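Local structure of phosphodiesterase (Candida albicans, 6CPU) at residues 224-227 / 228-231; 271-275 / 276-280. The protein belongs to the cyclic nucleotide phosphodiesterase family of the HD superfamily, mostly helical proteins with a metal centre, and carries zinc and magnesium ions. All coordinates share one frame; numbering follows the deposited sequence.

Contact 1. Residues 224-227 / 228-231; sequences NLSN and DDLV
A capping box closes the N-terminal end of helix 227-242, with Ser226 as the N-cap and Asp229 three residues on. The two residues exchange bonds between side chain and backbone. Asp229 N donates to Ser226 OG at 2.9 Å, and the bond is almost straight (175°). In return Ser226 N donates to Asp229 OD2 at 3.0 Å. It meets this oxygen on the anti side and well out of the carboxylate plane. Ser226 OG sits between its own backbone N and carbonyl carbon (chi1 70°), and this torsion turns the hydroxyl back over the first turn. Asp229 OD2 has a second partner, a salt bridge to Arg207 of helix 205-216, which probably helps to fix the carboxylate.

The backbone takes up the helix pattern at once. Leu230 N donates to Ser226 O at 2.8 Å. Val231 N donates to Asn227 O at 3.3 Å. Asp228 points its carboxylate to other partners, Arg264 and the backbone N of Gln201.

An apolar contact lies beside the cap. Leu225 CD1 meets Leu230 CD2 at 4.0 Å, with the two side chains crossing obliquely. Leu225 CB also rests on Asp229 CB at 4.0 Å, and there the side chains cross at about a right angle. The second methyl of Leu230, CD1, touches Asn227 OD1 at 3.6 Å. An apolar pair joining the residue before the N-cap to the fourth residue after the N-cap is a hydrophobic staple, here made by two leucines; it often accompanies a capping box at the start of a helix.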
loop_
_atom_site.group_PDB
_atom_site.type_symbol
_atom_site.label_atom_id
_atom_site.label_comp_id
_atom_site.label_asym_id
_atom_site.label_seq_id
_atom_site.Cartn_x
_atom_site.Cartn_y
_atom_site.Cartn_z
ATOM N N ASN A 224 10.966 11.183 3.646
ATOM C CA ASN A 224 12.375 11.145 3.302
ATOM C C ASN A 224 12.835 9.751 2.912
ATOM O O ASN A 224 14.023 9.547 2.688
ATOM C CB ASN A 224 13.194 11.628 4.496
ATOM C CG ASN A 224 12.755 12.993 4.958
ATOM O OD1 ASN A 224 12.096 13.138 5.990
ATOM N ND2 ASN A 224 13.056 13.997 4.152
ATOM N N LEU A 225 11.914 8.794 2.836
ATOM C CA LEU A 225 12.279 7.423 2.478
ATOM C C LEU A 225 11.765 7.113 1.084
ATOM O O LEU A 225 10.609 7.388 0.758
ATOM C CB LEU A 225 11.716 6.422 3.482
ATOM C CG LEU A 225 12.081 6.645 4.947
ATOM C CD1 LEU A 225 11.331 5.652 5.799
ATOM C CD2 LEU A 225 13.585 6.532 5.164
ATOM N N SER A 226 12.641 6.558 0.257
ATOM C CA SER A 226 12.264 6.147 -1.084
ATOM C C SER A 226 11.377 4.901 -1.035
ATOM O O SER A 226 11.318 4.200 -0.016
ATOM C CB SER A 226 13.520 5.850 -1.900
ATOM O OG SER A 226 14.151 4.670 -1.429
ATOM N N ASN A 227 10.706 4.616 -2.144
ATOM C CA ASN A 227 9.953 3.376 -2.252
ATOM C C ASN A 227 10.842 2.127 -2.097
ATOM O O ASN A 227 10.368 1.092 -1.626
ATOM C CB ASN A 227 9.142 3.347 -3.547
ATOM C CG ASN A 227 7.918 4.233 -3.481
ATOM O OD1 ASN A 227 7.278 4.331 -2.443
ATOM N ND2 ASN A 227 7.581 4.868 -4.586
ATOM N N ASP A 228 12.121 2.225 -2.450
ATOM C CA ASP A 228 13.067 1.141 -2.173
ATOM C C ASP A 228 13.376 1.012 -0.678
ATOM O O ASP A 228 13.311 -0.089 -0.114
ATOM C CB ASP A 228 14.377 1.305 -2.958
ATOM C CG ASP A 228 14.252 0.961 -4.445
ATOM O OD1 ASP A 228 13.237 0.375 -4.900
ATOM O OD2 ASP A 228 15.217 1.249 -5.191
ATOM N N ASP A 229 13.696 2.132 -0.021
ATOM C CA ASP A 229 13.888 2.138 1.434
ATOM C C ASP A 229 12.666 1.537 2.127
ATOM O O ASP A 229 12.781 0.788 3.090
ATOM C CB ASP A 229 14.019 3.562 1.989
ATOM C CG ASP A 229 15.295 4.287 1.590
ATOM O OD1 ASP A 229 16.372 3.659 1.408
ATOM O OD2 ASP A 229 15.205 5.546 1.515
ATOM N N LEU A 230 11.481 1.914 1.648
ATOM C CA LEU A 230 10.232 1.489 2.276
ATOM C C LEU A 230 10.030 -0.024 2.220
ATOM O O LEU A 230 9.510 -0.628 3.163
ATOM C CB LEU A 230 9.048 2.239 1.663
ATOM C CG LEU A 230 9.011 3.724 2.066
ATOM C CD1 LEU A 230 8.171 4.541 1.085
ATOM C CD2 LEU A 230 8.526 3.912 3.507
ATOM N N VAL A 231 10.460 -0.641 1.126
ATOM C CA VAL A 231 10.443 -2.102 1.017
ATOM C C VAL A 231 11.247 -2.708 2.165
ATOM O O VAL A 231 10.789 -3.648 2.848
ATOM C CB VAL A 231 11.019 -2.571 -0.340
ATOM C CG1 VAL A 231 11.300 -4.078 -0.349
ATOM C CG2 VAL A 231 10.062 -2.206 -1.462
#

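Contact 2. Residues 271-275 / 276-280; sequences NPFHN and FRHAV. With ZN (zinc ion), chain B.
His278 and the rings of Phe273 and His274 form an aromatic cluster beside the zinc site, at the N-capped start of helix 276-292. The imidazole of His278 is the common partner. Phe273 brings CE2 over one face of it, offset toward the rim, 3.5 Å from His278 ND1. The two ring planes are oblique, 40° apart. His274 runs alongside His278 and points the same way, but its ring is turned nearly perpendicular. The edge of His274 faces the His278 ring in an offset edge-to-face pair, with planes at 82°. Phe273 CD2 in turn lies over the centre of the His274 ring. Glu483 hydrogen-bonds His274 ND1, and the ring of His353 stacks on His274.

The cap is Asn275. Its CG stands between the backbone N and the carbonyl carbon (chi1 55°), which brings OD1 round to the backbone N of His278. His278 N donates to Asn275 OD1 at 3.1 Å, nearly in line with the C=O bond. Ala279 N donates to Asn275 O at 3.3 Å, a backbone bond of the first helical turn. Asn275 ND2 makes a weak bond to Asn271 O and donates to water 1. Arg277 NH1 and Pro272 O also bind this water, and Arg277 has a salt bridge to Glu39.

His278 extends its side chain with CG opposite the backbone N, and this brings NE2 to the metal. His349, Asp350 and Asp462 complete the protein ligands. His278 NE2 binds the zinc ion at 2.2 Å, and a zinc-bound water, water 2, lies 2.7 Å from His274 NE2.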
loop_
_atom_site.group_PDB
_atom_site.type_symbol
_atom_site.label_atom_id
_atom_site.label_comp_id
_atom_site.label_asym_id
_atom_site.label_seq_id
_atom_site.Cartn_x
_atom_site.Cartn_y
_atom_site.Cartn_z
ATOM N N ASN A 271 -0.299 8.069 -6.734
ATOM C CA ASN A 271 -1.259 8.581 -5.769
ATOM C C ASN A 271 -0.479 9.483 -4.810
ATOM O O ASN A 271 0.536 9.057 -4.265
ATOM C CB ASN A 271 -1.955 7.491 -4.961
ATOM C CG ASN A 271 -2.981 6.688 -5.770
ATOM O OD1 ASN A 271 -3.225 6.923 -6.954
ATOM N ND2 ASN A 271 -3.586 5.748 -5.113
ATOM N N PRO A 272 -0.938 10.737 -4.608
ATOM C CA PRO A 272 -0.146 11.548 -3.665
ATOM C C PRO A 272 -0.179 11.025 -2.237
ATOM O O PRO A 272 0.839 11.101 -1.535
ATOM C CB PRO A 272 -0.794 12.940 -3.772
ATOM C CG PRO A 272 -1.400 12.956 -5.123
ATOM C CD PRO A 272 -1.926 11.555 -5.327
ATOM N N PHE A 273 -1.319 10.507 -1.791
ATOM C CA PHE A 273 -1.464 10.015 -0.433
ATOM C C PHE A 273 -1.563 8.494 -0.292
ATOM O O PHE A 273 -0.765 7.898 0.426
ATOM C CB PHE A 273 -2.691 10.632 0.234
ATOM C CG PHE A 273 -2.809 10.299 1.689
ATOM C CD1 PHE A 273 -2.235 11.121 2.640
ATOM C CD2 PHE A 273 -3.493 9.173 2.118
ATOM C CE1 PHE A 273 -2.336 10.832 3.977
ATOM C CE2 PHE A 273 -3.589 8.867 3.458
ATOM C CZ PHE A 273 -3.013 9.711 4.400
ATOM N N HIS A 274 -2.566 7.889 -0.942
ATOM C CA HIS A 274 -2.833 6.435 -0.821
ATOM C C HIS A 274 -1.914 5.575 -1.682
ATOM O O HIS A 274 -2.350 4.890 -2.602
ATOM C CB HIS A 274 -4.309 6.142 -1.121
ATOM C CG HIS A 274 -5.233 6.673 -0.071
ATOM N ND1 HIS A 274 -5.914 7.865 -0.209
ATOM C CD2 HIS A 274 -5.549 6.200 1.155
ATOM C CE1 HIS A 274 -6.630 8.089 0.881
ATOM N NE2 HIS A 274 -6.422 7.095 1.726
ATOM N N ASN A 275 -0.634 5.632 -1.357
ATOM C CA ASN A 275 0.410 4.893 -2.070
ATOM C C ASN A 275 1.096 3.937 -1.106
ATOM O O ASN A 275 0.634 3.743 0.018
ATOM C CB ASN A 275 1.387 5.861 -2.706
ATOM C CG ASN A 275 1.986 6.826 -1.703
ATOM O OD1 ASN A 275 2.055 6.547 -0.518
ATOM N ND2 ASN A 275 2.387 7.966 -2.181
ATOM N N PHE A 276 2.160 3.299 -1.562
ATOM C CA PHE A 276 2.880 2.319 -0.734
ATOM C C PHE A 276 3.462 2.988 0.522
ATOM O O PHE A 276 3.481 2.387 1.588
ATOM C CB PHE A 276 3.973 1.698 -1.567
ATOM C CG PHE A 276 4.771 0.660 -0.853
ATOM C CD1 PHE A 276 4.163 -0.474 -0.358
ATOM C CD2 PHE A 276 6.156 0.790 -0.747
ATOM C CE1 PHE A 276 4.914 -1.439 0.296
ATOM C CE2 PHE A 276 6.910 -0.185 -0.112
ATOM C CZ PHE A 276 6.287 -1.291 0.405
ATOM N N ARG A 277 3.881 4.239 0.394
ATOM C CA ARG A 277 4.409 4.997 1.548
ATOM C C ARG A 277 3.375 5.097 2.687
ATOM O O ARG A 277 3.741 4.917 3.854
ATOM C CB ARG A 277 4.933 6.376 1.121
ATOM C CG ARG A 277 5.432 7.280 2.252
ATOM C CD ARG A 277 6.069 8.570 1.756
ATOM N NE ARG A 277 7.246 8.283 0.948
ATOM C CZ ARG A 277 7.294 8.258 -0.377
ATOM N NH1 ARG A 277 6.241 8.593 -1.126
ATOM N NH2 ARG A 277 8.424 7.914 -0.964
ATOM N N HIS A 278 2.109 5.351 2.346
ATOM C CA HIS A 278 1.009 5.374 3.334
ATOM C C HIS A 278 0.825 4.022 3.990
ATOM O O HIS A 278 0.665 3.934 5.202
ATOM C CB HIS A 278 -0.317 5.853 2.702
ATOM C CG HIS A 278 -1.529 5.655 3.571
ATOM N ND1 HIS A 278 -1.690 6.280 4.791
ATOM C CD2 HIS A 278 -2.645 4.902 3.386
ATOM C CE1 HIS A 278 -2.849 5.918 5.320
ATOM N NE2 HIS A 278 -3.450 5.081 4.490
ATOM N N ALA A 279 0.840 2.954 3.187
ATOM C CA ALA A 279 0.712 1.609 3.717
ATOM C C ALA A 279 1.801 1.302 4.748
ATOM O O ALA A 279 1.524 0.739 5.829
ATOM C CB ALA A 279 0.749 0.581 2.592
ATOM N N VAL A 280 3.035 1.661 4.403
ATOM C CA VAL A 280 4.171 1.386 5.259
ATOM C C VAL A 280 4.109 2.266 6.527
ATOM O O VAL A 280 4.404 1.802 7.613
ATOM C CB VAL A 280 5.505 1.552 4.505
ATOM C CG1 VAL A 280 6.677 1.331 5.448
ATOM C CG2 VAL A 280 5.574 0.563 3.332
HETATM ZN ZN ZN B . -5.343 3.998 4.642
HETATM O O HOH W 1 3.645 10.049 -0.351
HETATM O O HOH W 2 -6.169 5.987 4.138
HETATM O O HOH W 3 -7.416 3.379 4.707
#

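Overall arrangement
Contacts 1 and 2 are both buried contacts at helix N-caps, on helices 227-242 and 276-292, though Ser226 itself is partly exposed. Their centres are about 11 Å apart. Their helices pack together: Leu230 of contact 1 lies against Phe276, Arg277 and Val280 of contact 2. Arg277 NH2 probably also bonds Leu225 O. The chemistry differs with place. Contact 1 uses a serine-aspartate box and leucines, with arginine salt bridges outside it; the side chain of Leu230 is about 14 Å from the zinc ion. Contact 2 lies nearer the chain centre and uses an asparagine cap, aromatic rings and ordered water. It supplies a zinc ligand, and the side chain of His274 is about 5 Å from the magnesium ion.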